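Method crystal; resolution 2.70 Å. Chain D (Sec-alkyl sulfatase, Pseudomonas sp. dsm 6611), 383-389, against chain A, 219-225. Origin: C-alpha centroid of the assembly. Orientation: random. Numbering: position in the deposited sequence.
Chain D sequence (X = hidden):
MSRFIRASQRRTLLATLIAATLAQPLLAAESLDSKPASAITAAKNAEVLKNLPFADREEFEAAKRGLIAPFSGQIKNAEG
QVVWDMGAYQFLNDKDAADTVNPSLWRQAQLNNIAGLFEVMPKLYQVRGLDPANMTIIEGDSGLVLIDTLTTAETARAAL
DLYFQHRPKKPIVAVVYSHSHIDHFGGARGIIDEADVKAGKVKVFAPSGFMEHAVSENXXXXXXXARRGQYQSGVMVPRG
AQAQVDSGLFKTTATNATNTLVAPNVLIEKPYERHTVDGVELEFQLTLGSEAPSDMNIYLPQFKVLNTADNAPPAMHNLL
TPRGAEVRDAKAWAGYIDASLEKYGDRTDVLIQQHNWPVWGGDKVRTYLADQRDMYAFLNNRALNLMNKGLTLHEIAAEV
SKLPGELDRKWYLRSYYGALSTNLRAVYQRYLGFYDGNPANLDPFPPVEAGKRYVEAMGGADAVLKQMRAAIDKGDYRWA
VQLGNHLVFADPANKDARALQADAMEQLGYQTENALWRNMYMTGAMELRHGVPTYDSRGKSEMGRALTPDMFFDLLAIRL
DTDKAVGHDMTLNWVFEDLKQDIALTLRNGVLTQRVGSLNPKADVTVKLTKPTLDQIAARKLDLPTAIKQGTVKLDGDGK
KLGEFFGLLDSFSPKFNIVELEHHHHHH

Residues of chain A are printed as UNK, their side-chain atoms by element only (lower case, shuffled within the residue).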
# COMPACT_ATOMS: atom_id res chain seq x y z
N ALA D 383 -2.58 -10.26 -12.04
CA ALA D 383 -1.66 -9.14 -11.92
C ALA D 383 -0.26 -9.60 -11.50
O ALA D 383 0.73 -9.10 -12.04
CB ALA D 383 -2.21 -8.10 -10.96
N LEU D 384 -0.17 -10.58 -10.57
CA LEU D 384 1.09 -11.13 -10.10
C LEU D 384 1.78 -11.90 -11.24
O LEU D 384 2.99 -11.79 -11.43
CB LEU D 384 0.79 -12.03 -8.91
CG LEU D 384 1.40 -11.71 -7.52
CD1 LEU D 384 2.07 -10.35 -7.39
CD2 LEU D 384 0.42 -12.04 -6.42
N ASN D 385 0.98 -12.63 -12.03
CA ASN D 385 1.44 -13.38 -13.19
C ASN D 385 2.14 -12.41 -14.15
O ASN D 385 3.29 -12.64 -14.54
CB ASN D 385 0.24 -14.06 -13.88
CG ASN D 385 0.59 -14.78 -15.16
OD1 ASN D 385 0.50 -14.22 -16.25
ND2 ASN D 385 1.01 -16.05 -15.05
N LEU D 386 1.45 -11.30 -14.48
CA LEU D 386 1.93 -10.28 -15.39
C LEU D 386 3.07 -9.45 -14.81
O LEU D 386 3.96 -9.03 -15.55
CB LEU D 386 0.78 -9.41 -15.87
CG LEU D 386 -0.26 -10.10 -16.76
CD1 LEU D 386 -1.53 -9.32 -16.82
CD2 LEU D 386 0.24 -10.32 -18.15
N MET D 387 3.08 -9.24 -13.48
CA MET D 387 4.14 -8.52 -12.78
C MET D 387 5.43 -9.30 -12.94
O MET D 387 6.45 -8.71 -13.28
CB MET D 387 3.83 -8.38 -11.28
CG MET D 387 3.22 -7.06 -10.93
SD MET D 387 2.69 -6.96 -9.20
CE MET D 387 1.02 -7.24 -9.35
N ASN D 388 5.37 -10.63 -12.72
CA ASN D 388 6.51 -11.55 -12.84
C ASN D 388 6.99 -11.72 -14.29
O ASN D 388 8.09 -12.16 -14.52
CB ASN D 388 6.22 -12.89 -12.16
CG ASN D 388 6.30 -12.76 -10.66
OD1 ASN D 388 7.25 -12.17 -10.09
ND2 ASN D 388 5.29 -13.29 -9.98
N LYS D 389 6.15 -11.32 -15.25
CA LYS D 389 6.44 -11.30 -16.67
C LYS D 389 7.12 -9.96 -17.06
O LYS D 389 7.57 -9.81 -18.19
CB LYS D 389 5.17 -11.57 -17.50
CG LYS D 389 4.76 -13.06 -17.52
CD LYS D 389 3.48 -13.26 -18.31
CE LYS D 389 2.97 -14.69 -18.37
NZ LYS D 389 1.63 -14.73 -19.04
N UNK A 219 8.97 -14.88 -2.97
CA UNK A 219 8.56 -15.99 -3.83
C UNK A 219 7.40 -15.66 -4.75
O UNK A 219 7.55 -15.79 -5.97
c UNK A 219 7.71 -18.45 -3.85
c UNK A 219 9.94 -18.41 -1.29
c UNK A 219 8.45 -17.35 -3.06
c UNK A 219 9.86 -17.86 -2.64
N UNK A 220 6.27 -15.24 -4.18
CA UNK A 220 5.04 -14.92 -4.94
C UNK A 220 5.22 -13.79 -5.93
O UNK A 220 4.84 -13.94 -7.09
c UNK A 220 2.16 -15.52 -2.31
c UNK A 220 3.47 -15.83 -3.02
c UNK A 220 3.83 -14.70 -4.02
c UNK A 220 3.37 -17.18 -3.69
N UNK A 221 5.87 -12.69 -5.49
CA UNK A 221 6.22 -11.55 -6.36
C UNK A 221 7.74 -11.65 -6.67
O UNK A 221 8.39 -10.66 -7.03
c UNK A 221 5.89 -10.24 -5.65
N UNK A 222 8.27 -12.87 -6.53
CA UNK A 222 9.68 -13.25 -6.63
C UNK A 222 10.47 -12.81 -7.83
O UNK A 222 11.55 -12.21 -7.67
N UNK A 223 9.97 -13.13 -9.02
CA UNK A 223 10.65 -12.83 -10.28
C UNK A 223 10.78 -11.32 -10.51
O UNK A 223 11.90 -10.83 -10.76
c UNK A 223 10.23 -13.78 -11.43
o UNK A 223 10.01 -13.15 -12.68
c UNK A 223 9.12 -14.79 -11.04
N UNK A 224 9.65 -10.59 -10.32
CA UNK A 224 9.58 -9.13 -10.42
C UNK A 224 10.56 -8.46 -9.48
O UNK A 224 11.38 -7.63 -9.91
c UNK A 224 8.17 -8.65 -10.11
N UNK A 225 10.54 -8.87 -8.20
CA UNK A 225 11.41 -8.33 -7.14
C UNK A 225 12.89 -8.55 -7.43
O UNK A 225 13.65 -7.58 -7.35
s UNK A 225 13.20 -8.75 -4.00
c UNK A 225 11.00 -8.87 -5.75
c UNK A 225 11.60 -8.13 -4.60
c UNK A 225 12.74 -10.00 -2.92

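Position 219 of chain A carries four side-chain carbons, forked at the first, with one arm two carbons long. Its CA-to-CB bond points away from the chain D stretch, and its nearest side-chain atom, the one-carbon arm of the fork, is still 8.4 Å from ND2 of Asn388(D). A beta-branched, all-carbon chain of this size is isoleucine, Ile219(A).

Position 220 also has four carbons, but the fork lies at the second. The side chain comes no nearer to the chain D stretch than 4.9 Å, from its CB to CD2 of Leu384(D); the backbone makes the closer approach, its O accepting a hydrogen bond from ND2 of Asn388(D) at 3.0 Å with an N-H...O angle of 154°. The gamma fork identifies Leu220(A).

Position 221 has a single side-chain carbon, CB, which lies 4.2 Å from CD1 of Leu384(D), an apolar contact. One carbon means Ala221(A). With phi/psi of -103/22 it is the first residue to leave the preceding helix, and it also occupies the N-cap position of the next.

Position 222 has no side-chain atoms, hence Gly222(A). An ideal CB built here would sit 2.5 Å from O of Ile219(A), a clash within chain A, whereas it would remain 5.1 Å from OD1 of Asn388(D).

Position 223 shows one carbon bearing one oxygen and one further carbon. The oxygen lies 2.8 Å from O of Asn388(D). The forked C, O, C pattern is threonine; OG1 of Thr223(A) donates a weak hydrogen bond to that carbonyl O, from a chi1 of 138°, between wells. CG2 of Thr223(A) lies 3.4 Å from OD1 of Asn388(D).

Position 224 again has CB alone, directed toward chain D and 3.6 Å from O of Met387(D). This is Ala224(A); its N donates to OD1 of Asn388(D) at 2.9 Å, with an angle of 166°.

Position 225 holds two carbons, a sulfur and a last carbon, unbranched: Met225(A). Its end leads away, and the nearest approach to the chain D stretch is 6.6 Å, from CB of Met225(A) to OD1 of Asn388(D).

The contact centres on Asn388(D), which has 97 Å² covered out of 303 Å² buried on both sides together. Its amide bridges the junction of two helices: ND2 donates to the Leu220(A) carbonyl just before the break, while OD1 accepts from the Ala224(A) amide in the first turn beyond it. An amide side chain suits this site because it offers a donor and an acceptor together. The backbones can approach closely here, with CA of Asn388(D) 4.6 Å from CA of Ala224(A), and Leu384(D) adds apolar packing one helical turn earlier.

Chain A (219-225) ILAGTAM
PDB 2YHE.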